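Local coordinates for protein rRNA adenine N-6-methyltransferase (Saccharopolyspora erythraea, PDB 6NVM) that dimethylates the N6 of a specific adenine in 23S rRNA, using S-adenosyl-L-methionine, and so lowers ribosome affinity for macrolide-lincosamide-streptogramin B antibiotics, at residues L68-P79 / L88-E99; G78-R86 / L108-I118. One frame throughout, in Å; residues are numbered along the deposited sequence.

In the fold
From the N terminus, the chain enters strand 73-77, turns through Gly78-Gly82, runs along helix 83-89 and returns in strand 94-98. Interaction 1 closes this first beta-alpha-beta unit by pairing the two strands in parallel. The chain then passes through helix 102-111 to edge strand 118-121, and interaction 2 packs the end of that helix and the turns after it on the glycine-rich turn and helix 83-89. The two loops cross rather than nest, sharing Gly78 and Pro79, with their centres about 10 Å apart. Glu76 of interaction 1 meets Thr85 of interaction 2 through OE1 and OG1, which joins sheet to helix in this Rossmann-like methyltransferase domain.

Interaction 1 (L68-P79 / L88-E99)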
loop_
_atom_site.group_PDB
_atom_site.type_symbol
_atom_site.label_atom_id
_atom_site.label_comp_id
_atom_site.label_asym_id
_atom_site.label_seq_id
_atom_site.Cartn_x
_atom_site.Cartn_y
_atom_site.Cartn_z
ATOM N N LEU A 68 7.329 -13.901 2.536
ATOM C CA LEU A 68 8.457 -14.232 1.682
ATOM C C LEU A 68 8.602 -15.743 1.538
ATOM O O LEU A 68 8.073 -16.525 2.329
ATOM C CB LEU A 68 9.741 -13.633 2.251
ATOM C CG LEU A 68 9.692 -12.125 2.508
ATOM C CD1 LEU A 68 10.990 -11.680 3.170
ATOM C CD2 LEU A 68 9.446 -11.370 1.209
ATOM N N ARG A 69 9.322 -16.148 0.498
ATOM C CA ARG A 69 9.579 -17.556 0.241
ATOM C C ARG A 69 10.878 -17.670 -0.537
ATOM O O ARG A 69 11.344 -16.686 -1.124
ATOM C CB ARG A 69 8.426 -18.212 -0.535
ATOM C CG ARG A 69 8.122 -17.561 -1.865
ATOM C CD ARG A 69 7.034 -18.314 -2.611
ATOM N NE ARG A 69 6.793 -17.755 -3.941
ATOM C CZ ARG A 69 5.967 -16.746 -4.201
ATOM N NH1 ARG A 69 5.283 -16.166 -3.224
ATOM N NH2 ARG A 69 5.818 -16.317 -5.447
ATOM N N PRO A 70 11.481 -18.860 -0.575
ATOM C CA PRO A 70 12.854 -18.976 -1.103
ATOM C C PRO A 70 13.006 -18.633 -2.575
ATOM O O PRO A 70 14.123 -18.316 -2.998
ATOM C CB PRO A 70 13.208 -20.447 -0.844
ATOM C CG PRO A 70 12.287 -20.893 0.219
ATOM C CD PRO A 70 11.016 -20.122 0.022
ATOM N N ASP A 71 11.950 -18.696 -3.385
ATOM C CA ASP A 71 12.091 -18.374 -4.799
ATOM C C ASP A 71 11.635 -16.955 -5.132
ATOM O O ASP A 71 11.601 -16.592 -6.314
ATOM C CB ASP A 71 11.342 -19.402 -5.662
ATOM C CG ASP A 71 9.820 -19.231 -5.634
ATOM O OD1 ASP A 71 9.296 -18.407 -4.858
ATOM O OD2 ASP A 71 9.142 -19.939 -6.411
ATOM N N LEU A 72 11.318 -16.136 -4.124
ATOM C CA LEU A 72 10.786 -14.793 -4.351
ATOM C C LEU A 72 11.834 -13.731 -4.043
ATOM O O LEU A 72 12.296 -13.653 -2.895
ATOM C CB LEU A 72 9.549 -14.573 -3.484
ATOM C CG LEU A 72 8.781 -13.270 -3.700
ATOM C CD1 LEU A 72 8.087 -13.289 -5.044
ATOM C CD2 LEU A 72 7.784 -13.058 -2.576
ATOM N N PRO A 73 12.210 -12.871 -4.990
ATOM C CA PRO A 73 13.143 -11.787 -4.673
ATOM C C PRO A 73 12.443 -10.607 -4.008
ATOM O O PRO A 73 11.239 -10.395 -4.154
ATOM C CB PRO A 73 13.699 -11.400 -6.047
ATOM C CG PRO A 73 12.558 -11.664 -6.980
ATOM C CD PRO A 73 11.844 -12.877 -6.420
ATOM N N VAL A 74 13.232 -9.837 -3.259
ATOM C CA VAL A 74 12.746 -8.688 -2.506
ATOM C C VAL A 74 13.516 -7.451 -2.942
ATOM O O VAL A 74 14.737 -7.504 -3.129
ATOM C CB VAL A 74 12.904 -8.904 -0.984
ATOM C CG1 VAL A 74 12.489 -7.648 -0.205
ATOM C CG2 VAL A 74 12.100 -10.109 -0.535
ATOM N N LEU A 75 12.803 -6.340 -3.101
ATOM C CA LEU A 75 13.420 -5.024 -3.210
ATOM C C LEU A 75 13.172 -4.264 -1.914
ATOM O O LEU A 75 12.061 -4.292 -1.375
ATOM C CB LEU A 75 12.865 -4.237 -4.404
ATOM C CG LEU A 75 13.551 -4.486 -5.748
ATOM C CD1 LEU A 75 13.429 -5.935 -6.171
ATOM C CD2 LEU A 75 12.969 -3.562 -6.819
ATOM N N GLU A 76 14.211 -3.596 -1.406
ATOM C CA GLU A 76 14.115 -2.864 -0.151
ATOM C C GLU A 76 14.541 -1.416 -0.342
ATOM O O GLU A 76 15.526 -1.131 -1.029
ATOM C CB GLU A 76 14.976 -3.503 0.958
ATOM C CG GLU A 76 14.845 -2.783 2.298
ATOM C CD GLU A 76 15.805 -3.294 3.357
ATOM O OE1 GLU A 76 16.852 -3.868 2.993
ATOM O OE2 GLU A 76 15.504 -3.121 4.558
ATOM N N ALA A 77 13.803 -0.511 0.293
ATOM C CA ALA A 77 14.138 0.904 0.327
ATOM C C ALA A 77 14.208 1.360 1.777
ATOM O O ALA A 77 13.539 0.799 2.653
ATOM C CB ALA A 77 13.107 1.746 -0.449
ATOM N N GLY A 78 15.018 2.387 2.027
ATOM C CA GLY A 78 15.291 2.835 3.378
ATOM C C GLY A 78 15.857 1.735 4.260
ATOM O O GLY A 78 15.338 1.449 5.346
ATOM N N PRO A 79 16.942 1.094 3.812
ATOM C CA PRO A 79 17.493 -0.034 4.583
ATOM C C PRO A 79 18.113 0.358 5.911
ATOM O O PRO A 79 18.187 -0.492 6.811
ATOM C CB PRO A 79 18.545 -0.628 3.637
ATOM C CG PRO A 79 18.933 0.500 2.733
ATOM C CD PRO A 79 17.678 1.315 2.552
ATOM N N LEU A 88 15.222 -10.321 6.031
ATOM C CA LEU A 88 14.613 -10.569 4.732
ATOM C C LEU A 88 15.422 -11.574 3.924
ATOM O O LEU A 88 14.853 -12.459 3.273
ATOM C CB LEU A 88 14.491 -9.264 3.950
ATOM C CG LEU A 88 13.706 -8.136 4.604
ATOM C CD1 LEU A 88 13.849 -6.866 3.778
ATOM C CD2 LEU A 88 12.252 -8.528 4.764
ATOM N N ALA A 89 16.751 -11.439 3.941
ATOM C CA ALA A 89 17.614 -12.327 3.169
ATOM C C ALA A 89 17.586 -13.763 3.680
ATOM O O ALA A 89 17.859 -14.686 2.907
ATOM C CB ALA A 89 19.048 -11.805 3.179
ATOM N N ASP A 90 17.247 -13.970 4.956
ATOM C CA ASP A 90 17.088 -15.316 5.495
ATOM C C ASP A 90 15.893 -16.052 4.903
ATOM O O ASP A 90 15.855 -17.288 4.948
ATOM C CB ASP A 90 16.906 -15.267 7.012
ATOM C CG ASP A 90 18.201 -15.024 7.760
ATOM O OD1 ASP A 90 19.282 -15.187 7.161
ATOM O OD2 ASP A 90 18.123 -14.687 8.963
ATOM N N ARG A 91 14.908 -15.328 4.380
ATOM C CA ARG A 91 13.645 -15.915 3.962
ATOM C C ARG A 91 13.404 -15.855 2.462
ATOM O O ARG A 91 12.702 -16.719 1.931
ATOM C CB ARG A 91 12.484 -15.205 4.676
ATOM C CG ARG A 91 12.524 -15.312 6.203
ATOM C CD ARG A 91 11.618 -14.270 6.861
ATOM N NE ARG A 91 11.415 -14.523 8.289
ATOM C CZ ARG A 91 12.282 -14.207 9.249
ATOM N NH1 ARG A 91 13.438 -13.627 8.953
ATOM N NH2 ARG A 91 11.996 -14.481 10.516
ATOM N N ALA A 92 13.961 -14.864 1.771
ATOM C CA ALA A 92 13.705 -14.631 0.357
ATOM C C ALA A 92 14.852 -15.160 -0.499
ATOM O O ALA A 92 15.938 -15.481 -0.012
ATOM C CB ALA A 92 13.505 -13.133 0.094
ATOM N N ARG A 93 14.595 -15.241 -1.805
ATOM C CA ARG A 93 15.635 -15.676 -2.732
ATOM C C ARG A 93 16.843 -14.752 -2.661
ATOM O O ARG A 93 17.993 -15.211 -2.672
ATOM C CB ARG A 93 15.085 -15.715 -4.158
ATOM C CG ARG A 93 15.995 -16.435 -5.151
ATOM C CD ARG A 93 15.422 -16.387 -6.559
ATOM N NE ARG A 93 15.624 -15.087 -7.194
ATOM C CZ ARG A 93 14.890 -14.617 -8.199
ATOM N NH1 ARG A 93 13.884 -15.327 -8.687
ATOM N NH2 ARG A 93 15.163 -13.430 -8.717
ATOM N N GLN A 94 16.595 -13.448 -2.607
ATOM C CA GLN A 94 17.633 -12.429 -2.601
ATOM C C GLN A 94 16.982 -11.106 -2.235
ATOM O O GLN A 94 15.761 -10.940 -2.349
ATOM C CB GLN A 94 18.334 -12.329 -3.959
ATOM C CG GLN A 94 17.395 -11.991 -5.097
ATOM C CD GLN A 94 18.061 -12.086 -6.450
ATOM O OE1 GLN A 94 17.744 -12.966 -7.251
ATOM N NE2 GLN A 94 18.992 -11.178 -6.714
ATOM N N VAL A 95 17.807 -10.171 -1.781
ATOM C CA VAL A 95 17.359 -8.830 -1.439
ATOM C C VAL A 95 18.210 -7.835 -2.209
ATOM O O VAL A 95 19.445 -7.918 -2.193
ATOM C CB VAL A 95 17.451 -8.550 0.074
ATOM C CG1 VAL A 95 16.930 -7.145 0.386
ATOM C CG2 VAL A 95 16.694 -9.605 0.864
ATOM N N THR A 96 17.550 -6.905 -2.883
ATOM C CA THR A 96 18.206 -5.768 -3.514
ATOM C C THR A 96 17.807 -4.545 -2.704
ATOM O O THR A 96 16.636 -4.148 -2.707
ATOM C CB THR A 96 17.801 -5.642 -4.980
ATOM O OG1 THR A 96 18.057 -6.881 -5.646
ATOM C CG2 THR A 96 18.589 -4.537 -5.658
ATOM N N SER A 97 18.788 -3.934 -2.048
ATOM C CA SER A 97 18.568 -2.886 -1.060
ATOM C C SER A 97 19.096 -1.564 -1.606
ATOM O O SER A 97 20.283 -1.456 -1.934
ATOM C CB SER A 97 19.266 -3.250 0.251
ATOM O OG SER A 97 19.034 -2.284 1.248
ATOM N N TYR A 98 18.225 -0.560 -1.685
ATOM C CA TYR A 98 18.568 0.728 -2.264
ATOM C C TYR A 98 18.991 1.721 -1.190
ATOM O O TYR A 98 18.257 1.960 -0.226
ATOM C CB TYR A 98 17.382 1.281 -3.058
ATOM C CG TYR A 98 17.207 0.556 -4.366
ATOM C CD1 TYR A 98 16.615 -0.703 -4.410
ATOM C CD2 TYR A 98 17.667 1.107 -5.553
ATOM C CE1 TYR A 98 16.478 -1.381 -5.600
ATOM C CE2 TYR A 98 17.532 0.432 -6.754
ATOM C CZ TYR A 98 16.935 -0.809 -6.768
ATOM O OH TYR A 98 16.790 -1.491 -7.951
ATOM N N GLU A 99 20.169 2.312 -1.374
ATOM C CA GLU A 99 20.663 3.364 -0.494
ATOM C C GLU A 99 21.161 4.512 -1.358
ATOM O O GLU A 99 22.126 4.353 -2.110
ATOM C CB GLU A 99 21.774 2.838 0.417
ATOM C CG GLU A 99 22.467 3.915 1.230
ATOM C CD GLU A 99 21.479 4.813 1.940
ATOM O OE1 GLU A 99 20.685 4.293 2.754
ATOM O OE2 GLU A 99 21.479 6.032 1.672
HETATM O O HOH W 1 16.220 -8.799 -5.241
HETATM O O HOH W 2 16.224 3.775 -0.114
#
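Glu76 and Ser97 sit side by side on neighbouring parallel strands, and their side chains meet on the sheet face shared with Val74 and Val95. With CG anti to the backbone N (chi1 -178°) and the chain extended, Glu76 carries its carboxylate past Leu88 CD1. Glu76 OE1 is hydrogen-bonded to Thr85 OG1, on helix 83-89; Ser97 OG, in the conformer given, comes within 3.2 Å of Glu76 OE1 from above the carboxylate plane, a doubtful second partner. Val74 CG2 presses on Ala92 CB at 3.4 Å, a tight fit, while Leu68 CD1 reaches Leu88 CD2 at 3.8 Å. On the other face, the bend at chi3 of Arg93 (77°) lays its guanidinium beside Pro73, whose ring lies over one face, toward its rim, with Pro73 CG 3.6 Å from Arg93 NH2. Arg93 NE and NH2 both grip Gln94 OE1, and Glu133 gives NH2 a salt bridge. Tyr98 turns its ring edge to Glu76 O. The strand ladder runs from Val74 N to Gln94 O (2.9 Å) through to Tyr98 N and Glu76 O (2.8 Å). At its end lie Gly78 and Glu99, predicted to bind S-adenosyl-L-methionine, and a water joins Gly78 N to Tyr98 O. Strand 135-140 flanks 73-77 on its other edge, strand 118-121 lies beyond 94-98, and helix 102-111 packs against Pro79 and Ser97.

Interaction 2 (G78-R86 / L108-I118); sequences GPGEGLLTR and LREKLSGHPNI
Gly82 and Leu108 bring the backbones together, their CA atoms 6.9 Å apart where a type II' turn, Pro79 to Gly82, leads into helix 83-89. Gly82 is the N-cap of that helix and has positive phi (89°); its CA lies 4.0 Å from Leu108 CD1. Opposite, helix 102-111 ends and two type I turns, Leu112 to His115 and His115 to Ile118, carry the chain to the edge strand. Lys111 crosses to the turn: bent at chi3 (60°) in the conformer modelled here, it brings NZ within 2.8 Å of Glu81 O, in the carbonyl plane on a lone pair, and forms a tentative salt bridge to Glu81 OE1, on a poorly ordered side chain. The turn belongs to the glycine-rich loop after the first strand of the Rossmann-like fold, which holds Gly78 of the predicted S-adenosyl-L-methionine site. Leu108 CD2 packs on Pro79 CG at 3.7 Å. Thr85 CG2 rests against Leu112 CD1 and Ile118 CD1, 3.8 Å from the latter. Arg86 runs extended from CG to NE across Leu112, whose CD2 sits over one guanidinium face, toward its rim, 3.7 Å above the plane. His115 meets the same side chain, with CE1 3.9 Å from Arg86 CG and its ring 83° from the guanidinium plane. A water at the guanidinium edge links Arg86 NH2 to Lys111 O.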
loop_
_atom_site.group_PDB
_atom_site.type_symbol
_atom_site.label_atom_id
_atom_site.label_comp_id
_atom_site.label_asym_id
_atom_site.label_seq_id
_atom_site.Cartn_x
_atom_site.Cartn_y
_atom_site.Cartn_z
ATOM N N GLY A 78 15.018 2.387 2.027
ATOM C CA GLY A 78 15.291 2.835 3.378
ATOM C C GLY A 78 15.857 1.735 4.260
ATOM O O GLY A 78 15.338 1.449 5.346
ATOM N N PRO A 79 16.942 1.094 3.812
ATOM C CA PRO A 79 17.493 -0.034 4.583
ATOM C C PRO A 79 18.113 0.358 5.911
ATOM O O PRO A 79 18.187 -0.492 6.811
ATOM C CB PRO A 79 18.545 -0.628 3.637
ATOM C CG PRO A 79 18.933 0.500 2.733
ATOM C CD PRO A 79 17.678 1.315 2.552
ATOM N N GLY A 80 18.569 1.600 6.064
ATOM C CA GLY A 80 19.113 2.022 7.343
ATOM C C GLY A 80 20.282 1.145 7.754
ATOM O O GLY A 80 21.239 0.955 6.996
ATOM N N GLU A 81 20.200 0.591 8.967
ATOM C CA GLU A 81 21.305 -0.171 9.540
ATOM C C GLU A 81 21.450 -1.562 8.935
ATOM O O GLU A 81 22.504 -2.186 9.095
ATOM C CB GLU A 81 21.127 -0.301 11.057
ATOM C CG GLU A 81 20.991 1.028 11.792
ATOM C CD GLU A 81 22.273 1.833 11.794
ATOM O OE1 GLU A 81 23.308 1.315 11.325
ATOM O OE2 GLU A 81 22.247 2.988 12.268
ATOM N N GLY A 82 20.418 -2.071 8.271
ATOM C CA GLY A 82 20.509 -3.340 7.586
ATOM C C GLY A 82 20.160 -4.570 8.402
ATOM O O GLY A 82 20.312 -5.684 7.890
ATOM N N LEU A 83 19.700 -4.422 9.646
ATOM C CA LEU A 83 19.261 -5.597 10.394
ATOM C C LEU A 83 18.033 -6.220 9.742
ATOM O O LEU A 83 17.964 -7.442 9.560
ATOM C CB LEU A 83 18.973 -5.235 11.850
ATOM C CG LEU A 83 18.380 -6.364 12.701
ATOM C CD1 LEU A 83 19.252 -7.624 12.694
ATOM C CD2 LEU A 83 18.152 -5.886 14.126
ATOM N N LEU A 84 17.056 -5.394 9.366
ATOM C CA LEU A 84 15.915 -5.916 8.625
ATOM C C LEU A 84 16.372 -6.611 7.349
ATOM O O LEU A 84 15.840 -7.665 6.981
ATOM C CB LEU A 84 14.934 -4.787 8.308
ATOM C CG LEU A 84 13.771 -5.135 7.375
ATOM C CD1 LEU A 84 12.963 -6.292 7.930
ATOM C CD2 LEU A 84 12.890 -3.908 7.146
ATOM N N THR A 85 17.353 -6.030 6.655
ATOM C CA THR A 85 17.837 -6.635 5.417
ATOM C C THR A 85 18.308 -8.068 5.653
ATOM O O THR A 85 18.057 -8.957 4.831
ATOM C CB THR A 85 18.976 -5.794 4.837
ATOM O OG1 THR A 85 18.643 -4.402 4.922
ATOM C CG2 THR A 85 19.227 -6.174 3.387
ATOM N N ARG A 86 18.997 -8.305 6.769
ATOM C CA ARG A 86 19.455 -9.656 7.096
ATOM C C ARG A 86 18.282 -10.611 7.270
ATOM O O ARG A 86 18.317 -11.757 6.799
ATOM C CB ARG A 86 20.288 -9.629 8.376
ATOM C CG ARG A 86 21.544 -8.762 8.323
ATOM C CD ARG A 86 22.146 -8.598 9.721
ATOM N NE ARG A 86 23.125 -7.510 9.790
ATOM C CZ ARG A 86 24.442 -7.659 9.730
ATOM N NH1 ARG A 86 24.990 -8.864 9.610
ATOM N NH2 ARG A 86 25.225 -6.590 9.808
ATOM N N LEU A 108 27.076 0.018 4.127
ATOM C CA LEU A 108 26.054 -1.021 4.191
ATOM C C LEU A 108 26.489 -2.253 3.410
ATOM O O LEU A 108 26.354 -3.386 3.887
ATOM C CB LEU A 108 24.729 -0.478 3.648
ATOM C CG LEU A 108 23.531 -1.423 3.705
ATOM C CD1 LEU A 108 23.136 -1.680 5.147
ATOM C CD2 LEU A 108 22.351 -0.845 2.918
ATOM N N ARG A 109 27.018 -2.045 2.207
ATOM C CA ARG A 109 27.487 -3.160 1.392
ATOM C C ARG A 109 28.519 -3.993 2.147
ATOM O O ARG A 109 28.437 -5.227 2.168
ATOM C CB ARG A 109 28.057 -2.617 0.080
ATOM C CG ARG A 109 28.475 -3.668 -0.929
ATOM C CD ARG A 109 28.888 -3.024 -2.259
ATOM N NE ARG A 109 27.759 -2.357 -2.924
ATOM C CZ ARG A 109 27.769 -1.114 -3.395
ATOM N NH1 ARG A 109 28.856 -0.358 -3.309
ATOM N NH2 ARG A 109 26.679 -0.620 -3.978
ATOM N N GLU A 110 29.473 -3.337 2.813
ATOM C CA GLU A 110 30.480 -4.073 3.575
ATOM C C GLU A 110 29.866 -4.747 4.797
ATOM O O GLU A 110 30.197 -5.897 5.111
ATOM C CB GLU A 110 31.613 -3.132 3.995
ATOM C CG GLU A 110 32.768 -3.816 4.729
ATOM C CD GLU A 110 33.462 -4.880 3.887
ATOM O OE1 GLU A 110 33.456 -4.758 2.641
ATOM O OE2 GLU A 110 34.007 -5.843 4.475
ATOM N N LYS A 111 28.977 -4.045 5.508
ATOM C CA LYS A 111 28.336 -4.631 6.683
ATOM C C LYS A 111 27.609 -5.926 6.340
ATOM O O LYS A 111 27.585 -6.865 7.146
ATOM C CB LYS A 111 27.355 -3.636 7.303
ATOM C CG LYS A 111 27.987 -2.631 8.242
ATOM C CD LYS A 111 27.011 -1.530 8.642
ATOM C CE LYS A 111 25.786 -2.088 9.345
ATOM N NZ LYS A 111 24.900 -1.014 9.881
ATOM N N LEU A 112 27.003 -5.996 5.157
ATOM C CA LEU A 112 26.169 -7.128 4.779
ATOM C C LEU A 112 26.883 -8.132 3.879
ATOM O O LEU A 112 26.235 -9.042 3.348
ATOM C CB LEU A 112 24.900 -6.622 4.089
ATOM C CG LEU A 112 24.061 -5.655 4.930
ATOM C CD1 LEU A 112 22.900 -5.079 4.122
ATOM C CD2 LEU A 112 23.554 -6.340 6.197
ATOM N N SER A 113 28.197 -8.001 3.708
ATOM C CA SER A 113 28.906 -8.826 2.735
ATOM C C SER A 113 28.939 -10.298 3.124
ATOM O O SER A 113 29.240 -11.137 2.269
ATOM C CB SER A 113 30.334 -8.309 2.547
ATOM O OG SER A 113 31.053 -8.341 3.766
ATOM N N GLY A 114 28.642 -10.634 4.381
ATOM C CA GLY A 114 28.511 -12.021 4.781
ATOM C C GLY A 114 27.233 -12.697 4.334
ATOM O O GLY A 114 27.021 -13.872 4.649
ATOM N N HIS A 115 26.366 -11.982 3.615
ATOM C CA HIS A 115 25.136 -12.546 3.064
ATOM C C HIS A 115 25.226 -12.540 1.543
ATOM O O HIS A 115 24.974 -11.500 0.914
ATOM C CB HIS A 115 23.915 -11.748 3.522
ATOM C CG HIS A 115 23.565 -11.968 4.955
ATOM N ND1 HIS A 115 24.253 -11.366 5.985
ATOM C CD2 HIS A 115 22.615 -12.737 5.533
ATOM C CE1 HIS A 115 23.739 -11.753 7.136
ATOM N NE2 HIS A 115 22.742 -12.583 6.891
ATOM N N PRO A 116 25.547 -13.666 0.902
ATOM C CA PRO A 116 25.759 -13.637 -0.554
ATOM C C PRO A 116 24.527 -13.250 -1.354
ATOM O O PRO A 116 24.679 -12.833 -2.510
ATOM C CB PRO A 116 26.208 -15.070 -0.875
ATOM C CG PRO A 116 25.686 -15.898 0.237
ATOM C CD PRO A 116 25.699 -15.024 1.454
ATOM N N ASN A 117 23.318 -13.359 -0.794
ATOM C CA ASN A 117 22.107 -13.045 -1.543
ATOM C C ASN A 117 21.604 -11.629 -1.269
ATOM O O ASN A 117 20.431 -11.333 -1.539
ATOM C CB ASN A 117 21.003 -14.066 -1.251
ATOM C CG ASN A 117 20.442 -13.953 0.154
ATOM O OD1 ASN A 117 21.109 -13.472 1.068
ATOM N ND2 ASN A 117 19.207 -14.410 0.333
ATOM N N ILE A 118 22.463 -10.754 -0.743
ATOM C CA ILE A 118 22.147 -9.339 -0.568
ATOM C C ILE A 118 22.990 -8.532 -1.542
ATOM O O ILE A 118 24.210 -8.720 -1.634
ATOM C CB ILE A 118 22.393 -8.845 0.868
ATOM C CG1 ILE A 118 21.438 -9.527 1.851
ATOM C CG2 ILE A 118 22.226 -7.313 0.916
ATOM C CD1 ILE A 118 21.624 -9.088 3.304
HETATM O O HOH W 3 28.071 -7.131 9.675
#